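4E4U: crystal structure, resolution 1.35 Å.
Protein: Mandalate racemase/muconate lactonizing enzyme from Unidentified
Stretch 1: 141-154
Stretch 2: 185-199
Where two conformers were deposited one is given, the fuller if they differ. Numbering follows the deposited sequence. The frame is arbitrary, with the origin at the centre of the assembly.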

ATOM      1  N   ASP A 141     -35.514  24.475 -20.405  1.00 24.07           N
ATOM      2  CA  ASP A 141     -35.267  23.333 -21.285  1.00 25.17           C
ATOM      3  C   ASP A 141     -33.822  22.897 -21.108  1.00 24.99           C
ATOM      4  O   ASP A 141     -32.898  23.630 -21.469  1.00 26.41           O
ATOM      5  CB  ASP A 141     -35.531  23.715 -22.752  1.00 27.51           C
ATOM      6  CG  ASP A 141     -35.408  22.526 -23.717  1.00 28.83           C
ATOM      7  OD1 ASP A 141     -34.525  21.664 -23.535  1.00 30.29           O
ATOM      8  OD2 ASP A 141     -36.197  22.465 -24.679  1.00 29.56           O
ATOM      9  N   TYR A 142     -33.639  21.696 -20.574  1.00 23.70           N
ATOM     10  CA  TYR A 142     -32.309  21.161 -20.286  1.00 23.70           C
ATOM     11  C   TYR A 142     -31.898  20.082 -21.285  1.00 24.41           C
ATOM     12  O   TYR A 142     -30.922  19.366 -21.075  1.00 24.34           O
ATOM     13  CB  TYR A 142     -32.266  20.622 -18.852  1.00 24.06           C
ATOM     14  CG  TYR A 142     -32.617  21.682 -17.834  1.00 23.87           C
ATOM     15  CD1 TYR A 142     -31.749  22.737 -17.581  1.00 24.27           C
ATOM     16  CD2 TYR A 142     -33.822  21.644 -17.142  1.00 24.64           C
ATOM     17  CE1 TYR A 142     -32.063  23.720 -16.662  1.00 24.65           C
ATOM     18  CE2 TYR A 142     -34.146  22.623 -16.219  1.00 24.86           C
ATOM     19  CZ  TYR A 142     -33.263  23.657 -15.981  1.00 25.15           C
ATOM     20  OH  TYR A 142     -33.575  24.637 -15.064  1.00 25.80           O
ATOM     21  N   ASP A 143     -32.636  19.986 -22.384  1.00 25.84           N
ATOM     22  CA  ASP A 143     -32.428  18.924 -23.361  1.00 27.81           C
ATOM     23  C   ASP A 143     -31.769  19.418 -24.653  1.00 25.94           C
ATOM     24  O   ASP A 143     -31.114  18.649 -25.361  1.00 26.49           O
ATOM     25  CB  ASP A 143     -33.768  18.247 -23.662  1.00 31.64           C
ATOM     26  CG  ASP A 143     -33.691  17.277 -24.821  1.00 35.44           C
ATOM     27  OD1 ASP A 143     -33.105  16.186 -24.652  1.00 36.68           O
ATOM     28  OD2 ASP A 143     -34.231  17.603 -25.901  1.00 37.49           O
ATOM     29  N   ASP A 144     -31.932  20.705 -24.943  1.00 23.06           N
ATOM     30  CA  ASP A 144     -31.494  21.282 -26.209  1.00 22.17           C
ATOM     31  C   ASP A 144     -30.098  21.891 -26.082  1.00 20.28           C
ATOM     32  O   ASP A 144     -29.921  22.893 -25.395  1.00 20.09           O
ATOM     33  CB  ASP A 144     -32.499  22.357 -26.633  1.00 23.85           C
ATOM     34  CG  ASP A 144     -32.288  22.850 -28.055  1.00 26.27           C
ATOM     35  OD1 ASP A 144     -31.131  22.928 -28.513  1.00 26.89           O
ATOM     36  OD2 ASP A 144     -33.295  23.179 -28.714  1.00 28.12           O
ATOM     37  N   PRO A 145     -29.101  21.302 -26.764  1.00 19.45           N
ATOM     38  CA  PRO A 145     -27.724  21.800 -26.632  1.00 19.59           C
ATOM     39  C   PRO A 145     -27.520  23.183 -27.238  1.00 19.75           C
ATOM     40  O   PRO A 145     -26.656  23.925 -26.783  1.00 19.46           O
ATOM     41  CB  PRO A 145     -26.899  20.767 -27.405  1.00 20.46           C
ATOM     42  CG  PRO A 145     -27.850  20.153 -28.362  1.00 20.96           C
ATOM     43  CD  PRO A 145     -29.179  20.131 -27.656  1.00 20.57           C
ATOM     44  N   ASP A 146     -28.299  23.522 -28.261  1.00 20.04           N
ATOM     45  CA  ASP A 146     -28.163  24.827 -28.896  1.00 21.44           C
ATOM     46  C   ASP A 146     -28.749  25.945 -28.030  1.00 20.83           C
ATOM     47  O   ASP A 146     -28.189  27.041 -27.966  1.00 20.67           O
ATOM     48  CB  ASP A 146     -28.781  24.802 -30.294  1.00 24.34           C
ATOM     49  CG  ASP A 146     -28.028  23.879 -31.236  1.00 27.01           C
ATOM     50  OD1 ASP A 146     -26.781  23.952 -31.268  1.00 27.62           O
ATOM     51  OD2 ASP A 146     -28.681  23.075 -31.934  1.00 29.60           O
ATOM     52  N   LEU A 147     -29.863  25.668 -27.352  1.00 20.86           N
ATOM     53  CA  LEU A 147     -30.409  26.616 -26.382  1.00 19.93           C
ATOM     54  C   LEU A 147     -29.426  26.819 -25.236  1.00 18.39           C
ATOM     55  O   LEU A 147     -29.246  27.939 -24.758  1.00 19.36           O
ATOM     56  CB  LEU A 147     -31.748  26.136 -25.821  1.00 21.07           C
ATOM     57  CG  LEU A 147     -33.005  26.331 -26.659  1.00 22.62           C
ATOM     58  CD1 LEU A 147     -34.194  25.786 -25.897  1.00 23.57           C
ATOM     59  CD2 LEU A 147     -33.208  27.806 -26.993  1.00 22.80           C
ATOM     60  N   ALA A 148     -28.803  25.730 -24.786  1.00 17.43           N
ATOM     61  CA  ALA A 148     -27.787  25.817 -23.742  1.00 16.47           C
ATOM     62  C   ALA A 148     -26.628  26.699 -24.209  1.00 16.63           C
ATOM     63  O   ALA A 148     -26.161  27.569 -23.471  1.00 16.55           O
ATOM     64  CB  ALA A 148     -27.290  24.430 -23.359  1.00 16.74           C
ATOM     65  N   ALA A 149     -26.170  26.475 -25.438  1.00 16.33           N
ATOM     66  CA  ALA A 149     -25.052  27.236 -25.982  1.00 16.92           C
ATOM     67  C   ALA A 149     -25.386  28.726 -26.066  1.00 17.27           C
ATOM     68  O   ALA A 149     -24.561  29.575 -25.713  1.00 17.36           O
ATOM     69  CB  ALA A 149     -24.652  26.695 -27.346  1.00 17.36           C
ATOM     70  N   GLU A 150     -26.591  29.039 -26.539  1.00 17.11           N
ATOM     71  CA  GLU A 150     -27.043  30.423 -26.642  1.00 18.46           C
ATOM     72  C   GLU A 150     -27.064  31.075 -25.264  1.00 17.29           C
ATOM     73  O   GLU A 150     -26.624  32.215 -25.094  1.00 17.46           O
ATOM     74  CB  GLU A 150     -28.436  30.472 -27.272  1.00 21.67           C
ATOM     75  CG  GLU A 150     -29.077  31.851 -27.291  1.00 25.87           C
ATOM     76  CD  GLU A 150     -30.466  31.841 -27.899  1.00 29.15           C
ATOM     77  OE1 GLU A 150     -31.329  31.076 -27.419  1.00 30.39           O
ATOM     78  OE2 GLU A 150     -30.690  32.605 -28.859  1.00 30.90           O
ATOM     79  N   CYS A 151     -27.570  30.339 -24.282  1.00 16.68           N
ATOM     80  CA  CYS A 151     -27.621  30.823 -22.912  1.00 17.25           C
ATOM     81  C   CYS A 151     -26.212  31.054 -22.361  1.00 16.84           C
ATOM     82  O   CYS A 151     -25.952  32.053 -21.690  1.00 17.39           O
ATOM     83  CB  CYS A 151     -28.389  29.821 -22.051  1.00 18.00           C
ATOM     84  SG  CYS A 151     -28.513  30.244 -20.306  1.00 20.47           S
ATOM     85  N   ALA A 152     -25.303  30.123 -22.639  1.00 15.82           N
ATOM     86  CA  ALA A 152     -23.918  30.283 -22.210  1.00 15.40           C
ATOM     87  C   ALA A 152     -23.310  31.564 -22.782  1.00 15.68           C
ATOM     88  O   ALA A 152     -22.631  32.310 -22.077  1.00 15.60           O
ATOM     89  CB  ALA A 152     -23.092  29.080 -22.613  1.00 15.30           C
ATOM     90  N   ALA A 153     -23.550  31.809 -24.067  1.00 16.12           N
ATOM     91  CA  ALA A 153     -23.027  33.003 -24.719  1.00 16.42           C
ATOM     92  C   ALA A 153     -23.567  34.275 -24.061  1.00 16.49           C
ATOM     93  O   ALA A 153     -22.831  35.247 -23.893  1.00 17.05           O
ATOM     94  CB  ALA A 153     -23.350  32.982 -26.205  1.00 17.57           C
ATOM     95  N   GLU A 154     -24.844  34.272 -23.687  1.00 16.30           N
ATOM     96  CA  GLU A 154     -25.418  35.430 -23.002  1.00 16.62           C
ATOM     97  C   GLU A 154     -24.810  35.618 -21.616  1.00 16.08           C
ATOM     98  O   GLU A 154     -24.553  36.743 -21.195  1.00 16.72           O
ATOM     99  CB  GLU A 154     -26.942  35.333 -22.921  1.00 18.22           C
ATOM    100  CG  GLU A 154     -27.647  35.442 -24.259  1.00 19.87           C
ATOM    101  CD  GLU A 154     -27.284  36.711 -25.008  1.00 22.27           C
ATOM    102  OE1 GLU A 154     -27.202  37.785 -24.373  1.00 22.16           O
ATOM    103  OE2 GLU A 154     -27.071  36.632 -26.235  1.00 24.71           O
ATOM    104  N   ASP A 185     -23.572  10.441 -26.012  1.00 13.10           N
ATOM    105  CA  ASP A 185     -23.470  11.306 -27.182  1.00 13.86           C
ATOM    106  C   ASP A 185     -23.986  12.711 -26.878  1.00 13.72           C
ATOM    107  O   ASP A 185     -23.393  13.707 -27.293  1.00 14.22           O
ATOM    108  CB  ASP A 185     -24.293  10.744 -28.348  1.00 15.11           C
ATOM    109  CG  ASP A 185     -23.649   9.541 -29.018  1.00 16.90           C
ATOM    110  OD1 ASP A 185     -22.462   9.252 -28.766  1.00 17.35           O
ATOM    111  OD2 ASP A 185     -24.343   8.892 -29.830  1.00 19.07           O
ATOM    112  N   ARG A 186     -25.107  12.786 -26.168  1.00 13.75           N
ATOM    113  CA  ARG A 186     -25.713  14.071 -25.841  1.00 14.11           C
ATOM    114  C   ARG A 186     -24.807  14.878 -24.915  1.00 13.33           C
ATOM    115  O   ARG A 186     -24.667  16.089 -25.075  1.00 13.80           O
ATOM    116  CB  ARG A 186     -27.090  13.871 -25.204  1.00 14.08           C
ATOM    117  CG  ARG A 186     -27.786  15.164 -24.835  1.00 14.00           C
ATOM    118  CD  ARG A 186     -29.173  14.891 -24.299  1.00 15.13           C
ATOM    119  NE  ARG A 186     -29.118  14.267 -22.979  1.00 15.71           N
ATOM    120  CZ  ARG A 186     -30.018  13.407 -22.510  1.00 17.14           C
ATOM    121  NH1 ARG A 186     -31.042  13.017 -23.259  1.00 19.16           N
ATOM    122  NH2 ARG A 186     -29.887  12.919 -21.289  1.00 17.01           N
ATOM    123  N   CYS A 187     -24.182  14.206 -23.953  1.00 13.37           N
ATOM    124  CA  CYS A 187     -23.272  14.883 -23.030  1.00 13.13           C
ATOM    125  C   CYS A 187     -22.121  15.527 -23.792  1.00 13.37           C
ATOM    126  O   CYS A 187     -21.758  16.683 -23.548  1.00 13.67           O
ATOM    127  CB  CYS A 187     -22.708  13.903 -21.997  1.00 13.73           C
ATOM    128  SG  CYS A 187     -23.906  13.310 -20.795  1.00 14.54           S
ATOM    129  N   GLU A 188     -21.567  14.772 -24.735  1.00 13.93           N
ATOM    130  CA  GLU A 188     -20.475  15.249 -25.566  1.00 16.03           C
ATOM    131  C   GLU A 188     -20.931  16.426 -26.431  1.00 15.23           C
ATOM    132  O   GLU A 188     -20.205  17.417 -26.579  1.00 16.48           O
ATOM    133  CB  GLU A 188     -19.982  14.104 -26.450  1.00 20.23           C
ATOM    134  CG  GLU A 188     -18.501  14.099 -26.677  1.00 22.69           C
ATOM    135  CD  GLU A 188     -18.048  12.960 -27.564  1.00 22.28           C
ATOM    136  OE1 GLU A 188     -18.540  11.809 -27.412  1.00 20.13           O
ATOM    137  OE2 GLU A 188     -17.180  13.223 -28.412  1.00 24.77           O
ATOM    138  N   LEU A 189     -22.130  16.316 -27.004  1.00 14.82           N
ATOM    139  CA  LEU A 189     -22.671  17.360 -27.875  1.00 15.50           C
ATOM    140  C   LEU A 189     -22.923  18.668 -27.126  1.00 14.79           C
ATOM    141  O   LEU A 189     -22.665  19.748 -27.660  1.00 15.59           O
ATOM    142  CB  LEU A 189     -23.952  16.884 -28.561  1.00 17.29           C
ATOM    143  CG  LEU A 189     -24.530  17.859 -29.584  1.00 18.89           C
ATOM    144  CD1 LEU A 189     -23.515  18.151 -30.682  1.00 20.62           C
ATOM    145  CD2 LEU A 189     -25.813  17.311 -30.178  1.00 19.73           C
ATOM    146  N   PHE A 190     -23.427  18.581 -25.896  1.00 14.51           N
ATOM    147  CA  PHE A 190     -23.588  19.777 -25.074  1.00 15.10           C
ATOM    148  C   PHE A 190     -22.245  20.468 -24.874  1.00 14.40           C
ATOM    149  O   PHE A 190     -22.134  21.686 -25.035  1.00 14.85           O
ATOM    150  CB  PHE A 190     -24.199  19.437 -23.715  1.00 15.51           C
ATOM    151  CG  PHE A 190     -25.686  19.622 -23.650  1.00 15.97           C
ATOM    152  CD1 PHE A 190     -26.544  18.727 -24.287  1.00 16.85           C
ATOM    153  CD2 PHE A 190     -26.233  20.675 -22.933  1.00 16.66           C
ATOM    154  CE1 PHE A 190     -27.922  18.889 -24.214  1.00 17.98           C
ATOM    155  CE2 PHE A 190     -27.606  20.849 -22.862  1.00 17.24           C
ATOM    156  CZ  PHE A 190     -28.454  19.956 -23.504  1.00 17.61           C
ATOM    157  N   CYS A 191     -21.219  19.696 -24.530  1.00 14.48           N
ATOM    158  CA  CYS A 191     -19.902  20.289 -24.333  1.00 14.70           C
ATOM    159  C   CYS A 191     -19.386  20.925 -25.618  1.00 14.99           C
ATOM    160  O   CYS A 191     -18.832  22.023 -25.595  1.00 15.78           O
ATOM    161  CB  CYS A 191     -18.901  19.268 -23.789  1.00 14.92           C
ATOM    162  SG  CYS A 191     -19.219  18.817 -22.082  1.00 15.72           S
ATOM    163  N   ARG A 192     -19.588  20.243 -26.742  1.00 14.78           N
ATOM    164  CA  ARG A 192     -19.121  20.755 -28.020  1.00 15.93           C
ATOM    165  C   ARG A 192     -19.786  22.087 -28.352  1.00 15.82           C
ATOM    166  O   ARG A 192     -19.109  23.058 -28.713  1.00 17.01           O
ATOM    167  CB  ARG A 192     -19.406  19.746 -29.129  1.00 17.28           C
ATOM    168  CG  ARG A 192     -18.882  20.182 -30.480  1.00 20.34           C
ATOM    169  CD  ARG A 192     -19.188  19.148 -31.553  1.00 23.98           C
ATOM    170  NE  ARG A 192     -18.712  19.577 -32.864  1.00 28.38           N
ATOM    171  CZ  ARG A 192     -17.562  19.184 -33.403  1.00 32.09           C
ATOM    172  NH1 ARG A 192     -16.773  18.344 -32.746  1.00 33.94           N
ATOM    173  NH2 ARG A 192     -17.202  19.625 -34.601  1.00 33.26           N
ATOM    174  N   ARG A 193     -21.108  22.131 -28.225  0.59 15.61           N
ATOM    175  CA  ARG A 193     -21.861  23.332 -28.578  0.59 16.06           C
ATOM    176  C   ARG A 193     -21.601  24.490 -27.619  0.59 15.73           C
ATOM    177  O   ARG A 193     -21.467  25.633 -28.051  0.59 15.74           O
ATOM    178  CB  ARG A 193     -23.359  23.028 -28.659  0.59 17.36           C
ATOM    179  CG  ARG A 193     -23.733  22.047 -29.763  0.59 18.86           C
ATOM    180  CD  ARG A 193     -23.540  22.640 -31.153  0.59 21.03           C
ATOM    181  NE  ARG A 193     -23.662  21.616 -32.189  0.59 22.75           N
ATOM    182  CZ  ARG A 193     -24.812  21.077 -32.590  0.59 25.26           C
ATOM    183  NH1 ARG A 193     -25.963  21.455 -32.044  0.59 26.13           N
ATOM    184  NH2 ARG A 193     -24.814  20.151 -33.540  0.59 26.40           N
ATOM    185  N   VAL A 194     -21.536  24.200 -26.323  1.00 15.17           N
ATOM    186  CA  VAL A 194     -21.257  25.245 -25.339  1.00 14.83           C
ATOM    187  C   VAL A 194     -19.828  25.772 -25.514  1.00 14.87           C
ATOM    188  O   VAL A 194     -19.618  26.982 -25.508  1.00 15.15           O
ATOM    189  CB  VAL A 194     -21.531  24.805 -23.882  1.00 14.55           C
ATOM    190  CG1 VAL A 194     -21.151  25.919 -22.914  1.00 15.21           C
ATOM    191  CG2 VAL A 194     -23.005  24.448 -23.708  1.00 15.05           C
ATOM    192  N   ARG A 195     -18.856  24.876 -25.700  1.00 14.71           N
ATOM    193  CA  ARG A 195     -17.487  25.317 -25.971  1.00 14.95           C
ATOM    194  C   ARG A 195     -17.419  26.217 -27.208  1.00 16.07           C
ATOM    195  O   ARG A 195     -16.735  27.240 -27.187  1.00 17.11           O
ATOM    196  CB  ARG A 195     -16.522  24.136 -26.118  1.00 14.46           C
ATOM    197  CG  ARG A 195     -15.116  24.548 -26.560  1.00 14.97           C
ATOM    198  CD  ARG A 195     -14.432  25.455 -25.539  1.00 14.84           C
ATOM    199  NE  ARG A 195     -14.018  24.711 -24.352  1.00 13.97           N
ATOM    200  CZ  ARG A 195     -14.077  25.180 -23.106  1.00 13.51           C
ATOM    201  NH1 ARG A 195     -14.535  26.406 -22.873  1.00 13.99           N
ATOM    202  NH2 ARG A 195     -13.680  24.419 -22.092  1.00 13.74           N
ATOM    203  N   GLU A 196     -18.126  25.847 -28.277  1.00 16.69           N
ATOM    204  CA  GLU A 196     -18.153  26.672 -29.489  1.00 18.71           C
ATOM    205  C   GLU A 196     -18.674  28.072 -29.176  1.00 18.44           C
ATOM    206  O   GLU A 196     -18.165  29.068 -29.690  1.00 20.12           O
ATOM    207  CB  GLU A 196     -19.026  26.025 -30.574  1.00 22.21           C
ATOM    208  CG  GLU A 196     -19.162  26.860 -31.847  1.00 26.60           C
ATOM    209  CD  GLU A 196     -20.101  26.247 -32.887  1.00 30.78           C
ATOM    210  OE1 GLU A 196     -21.089  25.578 -32.502  1.00 31.72           O
ATOM    211  OE2 GLU A 196     -19.848  26.447 -34.097  1.00 33.49           O
ATOM    212  N   ALA A 197     -19.679  28.144 -28.312  1.00 17.59           N
ATOM    213  CA  ALA A 197     -20.318  29.413 -27.984  1.00 17.60           C
ATOM    214  C   ALA A 197     -19.475  30.309 -27.073  1.00 16.97           C
ATOM    215  O   ALA A 197     -19.534  31.529 -27.194  1.00 18.39           O
ATOM    216  CB  ALA A 197     -21.687  29.164 -27.361  1.00 18.39           C
ATOM    217  N   VAL A 198     -18.703  29.718 -26.163  1.00 16.70           N
ATOM    218  CA  VAL A 198     -17.960  30.512 -25.188  1.00 16.16           C
ATOM    219  C   VAL A 198     -16.466  30.617 -25.483  1.00 16.10           C
ATOM    220  O   VAL A 198     -15.783  31.471 -24.913  1.00 16.46           O
ATOM    221  CB  VAL A 198     -18.160  30.010 -23.728  1.00 16.07           C
ATOM    222  CG1 VAL A 198     -19.644  29.947 -23.390  1.00 16.73           C
ATOM    223  CG2 VAL A 198     -17.481  28.649 -23.499  1.00 15.30           C
ATOM    224  N   GLY A 199     -15.958  29.746 -26.351  1.00 15.28           N
ATOM    225  CA  GLY A 199     -14.530  29.700 -26.620  1.00 15.17           C
ATOM    226  C   GLY A 199     -13.720  29.554 -25.341  1.00 14.63           C
ATOM    227  O   GLY A 199     -14.053  28.733 -24.485  1.00 15.42           O
TER
HETATM  228  O   HOH W   1     -31.762  13.845 -26.057  1.00 33.75           O

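Two helices, 145-154 and 185-198, run in nearly the same direction, 31° apart, with their axes approaching to 8.2 Å. Alanines line the contact, Ala148, Ala149, Ala152 and Ala153 on the first helix and Ala197 on the second, and allow the close fit. The backbone register is tightest where Ala149 CA lies 4.3 Å from Val194 CA.

Along stretch 2, Arg186 comes first. Its NH1 sits 4.0 Å from Asp143 OD1, too far for a salt bridge and with the oxygen well out of the guanidinium plane, and a water bridges them, donating to Asp143 OD1 and accepting from Arg186 NH1. Leu189 adds an apolar touch, CD2 to Pro145 CG at 3.9 Å.

The Phe190 ring lies against the N-terminal end of the first helix. Pro145 CA lies over one face of its ring, 3.7 Å from the centroid, a CH-pi contact, while Asp143 O approaches the edge, 3.4 Å from Phe190 CE1, where the ring hydrogens carry slight positive charge. Ala148 CB packs 3.6 Å from Phe190 CE2. Nearby, Asp144 caps the first helix through the backbone N atoms of Asp146 and Leu147.

Arg193 supplies the one direct hydrogen bond across the contact, NH1 to Asp146 OD1 at 2.7 Å, within a salt bridge. Beyond it the side chains that meet are apolar: Val194 CG1 meets Ala152 CB at 3.7 Å, Ala197 CB meets Ala149 CB at 3.9 Å and also packs against Ala149 O at 3.3 Å, and Val198 CG1 reaches Ala152 CB at 3.6 Å.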